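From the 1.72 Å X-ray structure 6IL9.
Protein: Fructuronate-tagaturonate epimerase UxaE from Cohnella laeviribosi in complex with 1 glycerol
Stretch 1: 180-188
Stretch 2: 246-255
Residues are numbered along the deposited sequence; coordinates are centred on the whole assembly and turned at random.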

# COMPACT_ATOMS: atom_id res chain seq x y z
N THR A 180 6.49 2.79 -7.23
CA THR A 180 5.28 3.38 -7.79
C THR A 180 5.56 4.82 -8.19
O THR A 180 5.84 5.66 -7.32
CB THR A 180 4.14 3.33 -6.77
OG1 THR A 180 3.84 1.96 -6.48
CG2 THR A 180 2.89 4.03 -7.30
N LEU A 181 5.48 5.12 -9.48
CA LEU A 181 5.74 6.46 -9.99
C LEU A 181 4.41 7.20 -10.14
O LEU A 181 3.62 6.89 -11.04
CB LEU A 181 6.48 6.42 -11.32
CG LEU A 181 6.92 7.81 -11.82
CD1 LEU A 181 7.93 8.39 -10.84
CD2 LEU A 181 7.51 7.73 -13.22
N ASP A 182 4.19 8.18 -9.27
CA ASP A 182 3.04 9.07 -9.37
C ASP A 182 3.30 10.08 -10.48
O ASP A 182 4.21 10.92 -10.36
CB ASP A 182 2.83 9.74 -8.01
CG ASP A 182 1.52 10.50 -7.92
OD1 ASP A 182 1.00 10.95 -8.97
OD2 ASP A 182 1.01 10.64 -6.78
N CYS A 183 2.51 10.00 -11.55
CA CYS A 183 2.65 10.89 -12.70
C CYS A 183 1.51 11.91 -12.77
O CYS A 183 1.29 12.52 -13.82
CB CYS A 183 2.72 10.09 -14.00
SG CYS A 183 4.10 8.93 -14.02
N SER A 184 0.80 12.11 -11.65
CA SER A 184 -0.36 13.00 -11.66
C SER A 184 0.03 14.45 -11.91
O SER A 184 -0.72 15.20 -12.54
CB SER A 184 -1.12 12.88 -10.34
OG SER A 184 -0.36 13.40 -9.25
N GLU A 185 1.21 14.87 -11.44
CA GLU A 185 1.60 16.27 -11.61
C GLU A 185 1.99 16.60 -13.04
O GLU A 185 1.99 17.78 -13.42
CB GLU A 185 2.74 16.61 -10.66
CG GLU A 185 2.35 16.50 -9.19
CD GLU A 185 3.18 17.37 -8.28
OE1 GLU A 185 2.98 17.29 -7.05
OE2 GLU A 185 4.04 18.12 -8.79
N GLN A 186 2.33 15.60 -13.85
CA GLN A 186 2.67 15.85 -15.25
C GLN A 186 1.46 15.81 -16.17
O GLN A 186 1.56 16.25 -17.31
CB GLN A 186 3.71 14.82 -15.72
CG GLN A 186 5.13 15.10 -15.24
CD GLN A 186 5.40 14.63 -13.82
OE1 GLN A 186 4.60 13.91 -13.22
NE2 GLN A 186 6.53 15.05 -13.26
N ILE A 187 0.33 15.29 -15.69
CA ILE A 187 -0.88 15.22 -16.51
C ILE A 187 -1.41 16.62 -16.75
O ILE A 187 -1.49 17.44 -15.82
CB ILE A 187 -1.93 14.33 -15.82
CG1 ILE A 187 -1.37 12.93 -15.58
CG2 ILE A 187 -3.20 14.28 -16.64
CD1 ILE A 187 -1.23 12.11 -16.85
N ASP A 188 -1.79 16.91 -17.99
CA ASP A 188 -2.36 18.22 -18.33
C ASP A 188 -3.88 18.12 -18.21
O ASP A 188 -4.58 17.81 -19.17
CB ASP A 188 -1.91 18.67 -19.71
CG ASP A 188 -2.25 20.13 -19.98
OD1 ASP A 188 -3.16 20.64 -19.31
OD2 ASP A 188 -1.61 20.75 -20.86
N GLU A 246 3.62 14.74 -21.69
CA GLU A 246 4.63 15.10 -20.70
C GLU A 246 4.76 14.02 -19.63
O GLU A 246 5.87 13.74 -19.15
CB GLU A 246 4.28 16.45 -20.07
CG GLU A 246 5.30 16.94 -19.06
CD GLU A 246 4.93 18.29 -18.46
OE1 GLU A 246 4.13 19.02 -19.09
OE2 GLU A 246 5.44 18.61 -17.36
N ALA A 247 3.64 13.38 -19.26
CA ALA A 247 3.71 12.29 -18.30
C ALA A 247 4.44 11.09 -18.88
O ALA A 247 5.22 10.43 -18.17
CB ALA A 247 2.30 11.90 -17.85
N ILE A 248 4.20 10.78 -20.15
CA ILE A 248 4.91 9.68 -20.82
C ILE A 248 6.40 9.94 -20.82
O ILE A 248 7.21 9.05 -20.52
CB ILE A 248 4.37 9.50 -22.24
CG1 ILE A 248 2.92 9.01 -22.20
CG2 ILE A 248 5.26 8.53 -23.06
CD1 ILE A 248 2.22 9.12 -23.55
N GLN A 249 6.80 11.16 -21.17
CA GLN A 249 8.22 11.50 -21.18
C GLN A 249 8.83 11.32 -19.80
O GLN A 249 9.98 10.87 -19.67
CB GLN A 249 8.41 12.93 -21.67
CG GLN A 249 8.03 13.12 -23.10
CD GLN A 249 8.86 12.27 -24.03
OE1 GLN A 249 8.32 11.47 -24.81
NE2 GLN A 249 10.18 12.41 -23.94
N PHE A 250 8.06 11.65 -18.76
CA PHE A 250 8.53 11.52 -17.39
C PHE A 250 8.67 10.05 -17.00
O PHE A 250 9.65 9.68 -16.34
CB PHE A 250 7.55 12.25 -16.45
CG PHE A 250 7.93 12.18 -14.99
CD1 PHE A 250 9.13 12.71 -14.54
CD2 PHE A 250 7.06 11.61 -14.08
CE1 PHE A 250 9.47 12.65 -13.19
CE2 PHE A 250 7.38 11.55 -12.73
CZ PHE A 250 8.60 12.07 -12.29
N MET A 251 7.72 9.21 -17.41
CA MET A 251 7.83 7.77 -17.20
C MET A 251 9.12 7.23 -17.80
O MET A 251 9.87 6.49 -17.15
CB MET A 251 6.61 7.06 -17.81
CG MET A 251 5.25 7.38 -17.19
SD MET A 251 3.82 6.92 -18.25
CE MET A 251 2.58 7.97 -17.51
N ILE A 252 9.38 7.57 -19.07
CA ILE A 252 10.55 7.05 -19.76
C ILE A 252 11.82 7.53 -19.07
O ILE A 252 12.77 6.76 -18.88
CB ILE A 252 10.53 7.47 -21.24
CG1 ILE A 252 9.34 6.81 -21.94
CG2 ILE A 252 11.84 7.09 -21.92
CD1 ILE A 252 8.88 7.55 -23.19
N TYR A 253 11.86 8.81 -18.70
CA TYR A 253 13.05 9.40 -18.08
C TYR A 253 13.39 8.69 -16.77
O TYR A 253 14.56 8.35 -16.51
CB TYR A 253 12.80 10.89 -17.84
CG TYR A 253 13.73 11.57 -16.86
CD1 TYR A 253 15.03 11.93 -17.24
CD2 TYR A 253 13.31 11.89 -15.58
CE1 TYR A 253 15.87 12.59 -16.35
CE2 TYR A 253 14.15 12.53 -14.67
CZ TYR A 253 15.43 12.88 -15.07
OH TYR A 253 16.27 13.52 -14.18
N ILE A 254 12.38 8.45 -15.93
CA ILE A 254 12.61 7.76 -14.66
C ILE A 254 13.02 6.32 -14.91
O ILE A 254 13.95 5.80 -14.27
CB ILE A 254 11.34 7.85 -13.79
CG1 ILE A 254 11.07 9.30 -13.34
CG2 ILE A 254 11.45 6.91 -12.60
CD1 ILE A 254 12.22 9.95 -12.57
N TYR A 255 12.33 5.63 -15.83
CA TYR A 255 12.69 4.24 -16.12
C TYR A 255 14.16 4.14 -16.53
O TYR A 255 14.90 3.30 -16.01
CB TYR A 255 11.79 3.66 -17.21
CG TYR A 255 12.24 2.25 -17.51
CD1 TYR A 255 11.94 1.21 -16.62
CD2 TYR A 255 13.01 1.95 -18.63
CE1 TYR A 255 12.38 -0.07 -16.84
CE2 TYR A 255 13.46 0.65 -18.87
CZ TYR A 255 13.13 -0.35 -17.97
OH TYR A 255 13.58 -1.63 -18.18
O HOH W 1 1.16 14.86 -19.49
O HOH W 2 1.17 18.92 -18.07

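The helix of stretch 2 packs against the end of a strand, residues 180-182, and the turn that follows it. No direct hydrogen bond joins the two stretches; apolar packing and two bridging waters hold them together, with 462 Å² of surface buried, counted over both sides.

Glu246 opens the contact at its solvent-exposed margin. Its extended side chain (t, t) lies alongside Gln186, with CB 3.9 Å from Gln186 O and the carboxylate OE2 4.1 Å from Gln186 CG; at this exposed position the charged group can remain hydrated. Water 2 donates to Glu246 OE1 (3.1 Å) and to Gln186 O (2.8 Å), linking an exposed acid to a backbone carbonyl.

At Ala247 the backbones come close: its CA lies 4.8 Å from the CA of Gln186 and 3.6 Å from Gln186 CB. A methyl suits so tight a place. Ala247 CB is also 3.7 Å from Ile187 CD1 and 4.3 Å from Cys183 CB, so the methyl packs against the turn. Ile187 points its CA-to-CB bond away, yet its far end returns to make this contact. Ala247 N lacks a bond to the preceding helical turn, where the helix is kinked; water 1 accepts from it (2.9 Å) and donates to Gln186 O (2.6 Å), satisfying both polar groups.

Ile248 points away and Gln249 is out of reach, so the next contact comes one helical turn on, at Phe250. With chi1 at t, its ring reaches stretch 1, which covers one face and part of its edge. The flat amide of Gln186 covers one face, CD being 3.5 Å from Phe250 CD2; the m, p rotamer of Gln186 folds the chain over the ring. At the ring edge lie Asp182 O, 4.0 Å from Phe250 CE2, and Cys183 SG, 4.0 Å from Phe250 CD2. Leu181 CD1 approaches Phe250 CE2 obliquely at 3.7 Å. A broad aromatic ring can meet all four neighbours at once.

Met251 starts sideways, but its unbranched chain (m, t, t) brings its end nearer, with CG 3.7 Å from Cys183 SG. The compact, polarizable thiol thus touches both Phe250 and Met251 in a buried setting that suits its weak polarity.

Ile252 points away and Tyr253 is out of reach. Ile254, one turn beyond Phe250, faces stretch 1 again and places CB 3.9 Å from Leu181 CD2, a match of buried, branched aliphatic chains.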